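Local coordinates for protein succinate-semialdehyde dehydrogenase (Synechococcus sp., PDB 4ITA) that catalyses the oxidation of succinic semialdehyde to succinate, probably with NADP+ as cofactor, as a member of the aldehyde dehydrogenase family, at residues T301-L306 with Y343-L348; Q183-G188 with E193-D198. All coordinates share one frame; numbering follows the deposited sequence.

Contact 1: residues T301-L306 with Y343-L348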
# COMPACT_ATOMS: atom_id res chain seq x y z
N THR A 301 38.74 3.36 -13.97
CA THR A 301 37.79 2.43 -14.59
C THR A 301 36.38 3.00 -14.67
O THR A 301 35.86 3.53 -13.69
CB THR A 301 37.77 1.09 -13.82
OG1 THR A 301 39.07 0.49 -13.91
CG2 THR A 301 36.73 0.14 -14.40
N ASP A 302 35.77 2.91 -15.85
CA ASP A 302 34.35 3.25 -16.02
C ASP A 302 33.46 2.03 -15.83
O ASP A 302 32.42 2.10 -15.18
CB ASP A 302 34.10 3.81 -17.42
CG ASP A 302 34.72 5.17 -17.62
OD1 ASP A 302 34.43 6.09 -16.83
OD2 ASP A 302 35.51 5.32 -18.58
N ILE A 303 33.86 0.92 -16.44
CA ILE A 303 33.04 -0.28 -16.49
C ILE A 303 33.78 -1.46 -15.85
O ILE A 303 34.80 -1.91 -16.37
CB ILE A 303 32.72 -0.68 -17.96
CG1 ILE A 303 32.13 0.50 -18.75
CG2 ILE A 303 31.81 -1.90 -18.01
CD1 ILE A 303 30.78 0.97 -18.25
N GLY A 304 33.28 -1.93 -14.71
CA GLY A 304 33.75 -3.18 -14.13
C GLY A 304 32.96 -4.36 -14.68
O GLY A 304 32.18 -4.20 -15.61
N PRO A 305 33.14 -5.54 -14.09
CA PRO A 305 32.40 -6.72 -14.53
C PRO A 305 30.94 -6.63 -14.08
O PRO A 305 30.65 -5.91 -13.12
CB PRO A 305 33.09 -7.86 -13.76
CG PRO A 305 33.53 -7.20 -12.48
CD PRO A 305 33.95 -5.81 -12.88
N LEU A 306 30.05 -7.34 -14.75
CA LEU A 306 28.71 -7.55 -14.23
C LEU A 306 28.81 -8.35 -12.93
O LEU A 306 29.81 -9.02 -12.68
CB LEU A 306 27.84 -8.27 -15.25
CG LEU A 306 27.70 -7.53 -16.59
CD1 LEU A 306 26.87 -8.36 -17.55
CD2 LEU A 306 27.08 -6.15 -16.38
N TYR A 343 31.17 -7.69 -19.69
CA TYR A 343 30.39 -7.46 -20.90
C TYR A 343 30.57 -6.00 -21.30
O TYR A 343 30.46 -5.11 -20.46
CB TYR A 343 28.91 -7.77 -20.66
CG TYR A 343 28.14 -8.01 -21.93
CD1 TYR A 343 28.03 -9.29 -22.47
CD2 TYR A 343 27.54 -6.96 -22.61
CE1 TYR A 343 27.35 -9.51 -23.64
CE2 TYR A 343 26.85 -7.18 -23.80
CZ TYR A 343 26.76 -8.46 -24.30
OH TYR A 343 26.07 -8.67 -25.47
N PRO A 344 30.88 -5.73 -22.58
CA PRO A 344 31.23 -4.37 -22.99
C PRO A 344 30.02 -3.48 -23.23
O PRO A 344 28.93 -3.99 -23.51
CB PRO A 344 31.95 -4.61 -24.32
CG PRO A 344 31.24 -5.78 -24.89
CD PRO A 344 30.94 -6.68 -23.70
N PRO A 345 30.20 -2.16 -23.12
CA PRO A 345 29.17 -1.22 -23.58
C PRO A 345 28.72 -1.59 -24.98
O PRO A 345 29.54 -1.84 -25.86
CB PRO A 345 29.92 0.12 -23.59
CG PRO A 345 30.92 -0.03 -22.47
CD PRO A 345 31.38 -1.46 -22.56
N THR A 346 27.40 -1.64 -25.18
CA THR A 346 26.82 -2.18 -26.39
C THR A 346 25.68 -1.28 -26.85
O THR A 346 24.94 -0.75 -26.02
CB THR A 346 26.30 -3.61 -26.15
OG1 THR A 346 27.39 -4.47 -25.82
CG2 THR A 346 25.58 -4.17 -27.38
N ILE A 347 25.54 -1.12 -28.16
CA ILE A 347 24.43 -0.37 -28.72
C ILE A 347 23.75 -1.21 -29.79
O ILE A 347 24.43 -1.70 -30.71
CB ILE A 347 24.88 0.98 -29.33
CG1 ILE A 347 25.52 1.87 -28.26
CG2 ILE A 347 23.70 1.68 -30.01
CD1 ILE A 347 26.22 3.10 -28.82
N LEU A 348 22.44 -1.40 -29.64
CA LEU A 348 21.62 -2.13 -30.61
C LEU A 348 20.68 -1.18 -31.32
O LEU A 348 20.05 -0.32 -30.69
CB LEU A 348 20.80 -3.23 -29.92
CG LEU A 348 21.55 -4.27 -29.09
CD1 LEU A 348 20.57 -5.22 -28.41
CD2 LEU A 348 22.56 -5.04 -29.93
O HOH W 1 31.02 -5.60 -17.74
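On the approach to strand 346-349, which lies next to the outermost strand 328-331 of a seven-stranded mixed sheet, the loop carrying I303 and L306 packs against Y343 and P345, the residues that lead into that strand. Two apolar touches carry the contact. CG1 of I303 lies 3.9 Å from CG of P345, and the two side chains slide by in opposing senses. The isoleucine presents this branch because CG1 sits beside its own backbone N (chi1 -52°), anti to the carbonyl carbon. L306 and Y343 instead lie alongside with a shared heading, CD1 of the leucine 3.8 Å from CB of the tyrosine. CG anti to the backbone N (chi1 -161°) carries the phenol away from L306, and the side chain touches L312, S316 and V319 of helix 309-325.

In the aldehyde dehydrogenase fold this sheet belongs to the catalytic domain; strand 346-349 runs parallel to 366-372, whose V366 also meets the tyrosine. No direct hydrogen bond joins the two segments, but a water bridges them between the two apolar touches: it donates to G304 O at 2.8 Å and accepts from Y343 N at 2.9 Å. Both backbone groups are thereby satisfied at a buried site. Next along the chain, CD of P344 rests 3.5 Å above one face of the Y343 ring, displaced from the ring centre. The hydroxyl OG1 of T346 turns back to P344 O at 2.8 Å, approaching from above the carbonyl plane (42° out of it), and also receives the N-H of G333.

Contact 2: residues Q183-G188 with E193-D198. With EDO (1,2-ethanediol), chain N.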
# COMPACT_ATOMS: atom_id res chain seq x y z
N GLN A 183 18.48 -6.32 12.19
CA GLN A 183 19.20 -7.58 12.10
C GLN A 183 19.30 -8.04 10.67
O GLN A 183 18.30 -8.13 9.96
CB GLN A 183 18.53 -8.68 12.93
CG GLN A 183 18.53 -8.43 14.44
CD GLN A 183 17.78 -9.53 15.18
OE1 GLN A 183 18.38 -10.48 15.69
NE2 GLN A 183 16.47 -9.40 15.23
N THR A 184 20.52 -8.35 10.26
CA THR A 184 20.78 -9.00 8.98
C THR A 184 20.54 -10.50 9.09
O THR A 184 21.08 -11.16 9.99
CB THR A 184 22.21 -8.72 8.55
OG1 THR A 184 22.28 -7.36 8.12
CG2 THR A 184 22.65 -9.65 7.42
N LEU A 185 19.71 -11.02 8.20
CA LEU A 185 19.44 -12.45 8.12
C LEU A 185 20.20 -13.04 6.95
O LEU A 185 19.89 -12.75 5.79
CB LEU A 185 17.95 -12.72 7.95
CG LEU A 185 16.99 -12.04 8.93
CD1 LEU A 185 15.56 -12.44 8.62
CD2 LEU A 185 17.34 -12.39 10.38
N LEU A 186 21.21 -13.86 7.25
CA LEU A 186 21.92 -14.57 6.19
C LEU A 186 21.08 -15.77 5.80
O LEU A 186 21.26 -16.87 6.31
CB LEU A 186 23.32 -15.00 6.66
CG LEU A 186 24.29 -13.85 6.94
CD1 LEU A 186 25.68 -14.41 7.28
CD2 LEU A 186 24.37 -12.87 5.78
N ILE A 187 20.12 -15.53 4.90
CA ILE A 187 19.18 -16.56 4.48
C ILE A 187 18.94 -16.48 2.99
O ILE A 187 19.12 -15.42 2.37
CB ILE A 187 17.83 -16.46 5.23
CG1 ILE A 187 17.10 -15.14 4.91
CG2 ILE A 187 18.02 -16.65 6.74
CD1 ILE A 187 15.71 -15.02 5.55
N GLY A 188 18.53 -17.60 2.41
CA GLY A 188 18.24 -17.67 0.99
C GLY A 188 16.80 -17.30 0.68
O GLY A 188 15.97 -17.12 1.58
N GLU A 193 9.66 -16.99 3.11
CA GLU A 193 8.27 -17.31 3.42
C GLU A 193 8.03 -17.45 4.94
O GLU A 193 7.03 -16.95 5.46
CB GLU A 193 7.83 -18.57 2.66
CG GLU A 193 6.42 -19.06 3.00
CD GLU A 193 5.92 -20.14 2.06
OE1 GLU A 193 6.54 -20.38 1.01
OE2 GLU A 193 4.88 -20.74 2.39
N GLN A 194 8.94 -18.12 5.64
CA GLN A 194 8.82 -18.23 7.10
C GLN A 194 8.71 -16.85 7.75
O GLN A 194 7.91 -16.64 8.66
CB GLN A 194 10.02 -18.96 7.69
CG GLN A 194 9.99 -19.02 9.21
CD GLN A 194 11.26 -19.58 9.82
OE1 GLN A 194 12.11 -20.11 9.11
NE2 GLN A 194 11.39 -19.45 11.13
N VAL A 195 9.53 -15.92 7.28
CA VAL A 195 9.54 -14.58 7.85
C VAL A 195 8.21 -13.86 7.60
O VAL A 195 7.59 -13.32 8.52
CB VAL A 195 10.72 -13.76 7.34
CG1 VAL A 195 10.77 -12.42 8.04
CG2 VAL A 195 12.02 -14.51 7.59
N ILE A 196 7.74 -13.88 6.35
CA ILE A 196 6.47 -13.24 6.02
C ILE A 196 5.29 -13.83 6.80
O ILE A 196 4.37 -13.10 7.20
CB ILE A 196 6.17 -13.35 4.50
CG1 ILE A 196 7.23 -12.62 3.69
CG2 ILE A 196 4.76 -12.83 4.17
CD1 ILE A 196 7.18 -12.93 2.21
N LYS A 197 5.33 -15.14 7.03
CA LYS A 197 4.24 -15.82 7.73
C LYS A 197 4.32 -15.70 9.24
O LYS A 197 3.38 -16.09 9.94
CB LYS A 197 4.18 -17.30 7.33
CG LYS A 197 3.60 -17.51 5.95
CD LYS A 197 3.50 -18.99 5.60
CE LYS A 197 2.65 -19.19 4.36
NZ LYS A 197 2.62 -20.62 3.96
N ASP A 198 5.42 -15.18 9.77
CA ASP A 198 5.56 -15.08 11.22
C ASP A 198 4.63 -13.99 11.74
O ASP A 198 4.61 -12.89 11.20
CB ASP A 198 7.00 -14.77 11.61
CG ASP A 198 7.21 -14.85 13.11
OD1 ASP A 198 6.89 -13.88 13.81
OD2 ASP A 198 7.69 -15.91 13.57
C1 EDO N . 10.81 -23.17 7.24
O1 EDO N . 10.19 -22.61 8.40
C2 EDO N . 9.75 -23.41 6.18
O2 EDO N . 9.16 -22.17 5.74
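L185 and V195 bring the two backbones nearest, their CA atoms 10.1 Å apart, and no hydrogen bond spans the strand and the helix. One methyl bridges the distance: CG2 of V195 stands 4.2 Å from CD1 of L185 and equally 4.2 Å from CD1 of I187, so a single branch meets the ends of two side chains. V195 holds CG1 anti to its backbone N (chi1 -175°), which leaves CG2 to make these touches. Between the two partners L186 centres an inverse gamma turn, closed by a weak bond from I187 N to L185 O (2.9 Å).

Helix 192-197 carries the chain across the sheet from strand 182-185, past 152-156 and 115-129, to 201-207, the long crossover of a Rossmann-type domain. V195 and L185 also meet V154 of the neighbouring strand 152-156, and L22 covers L185 and I187. On the helix flank, K197 NZ reaches back one turn to E193 OE2 in a salt bridge of 2.8 Å, on the oxygen's anti lone pair. Q194 stretches out in an extended chain; its NE2 is bonded to P24 O, while OE1 takes a weak hydrogen bond of 3.2 Å from O1 of a 1,2-ethanediol, probably a crystallisation additive. With a leucine here, P24 O would probably lose its amide partner and the helix a polar tie to the start of helix 24-41.

Contact 1 and contact 2 belong to different domains of the same chain, contact 1 beside the approach to strand 346-349 of the seven-stranded sheet and contact 2 between strand 182-185 and helix 192-197. Their centres are 34 Å apart and their nearest atoms about 19 Å apart, and they do not touch. In sequence they are in series, contact 2 closing before contact 1 opens. The bound NADPH gives them a common reference: the side chain of I187 in contact 2 comes within about 7 Å of it, and that of L306 in contact 1 within about 11 Å. In other aldehyde dehydrogenases the cofactor is held by the Rossmann domain and its nicotinamide reaches toward the catalytic domain.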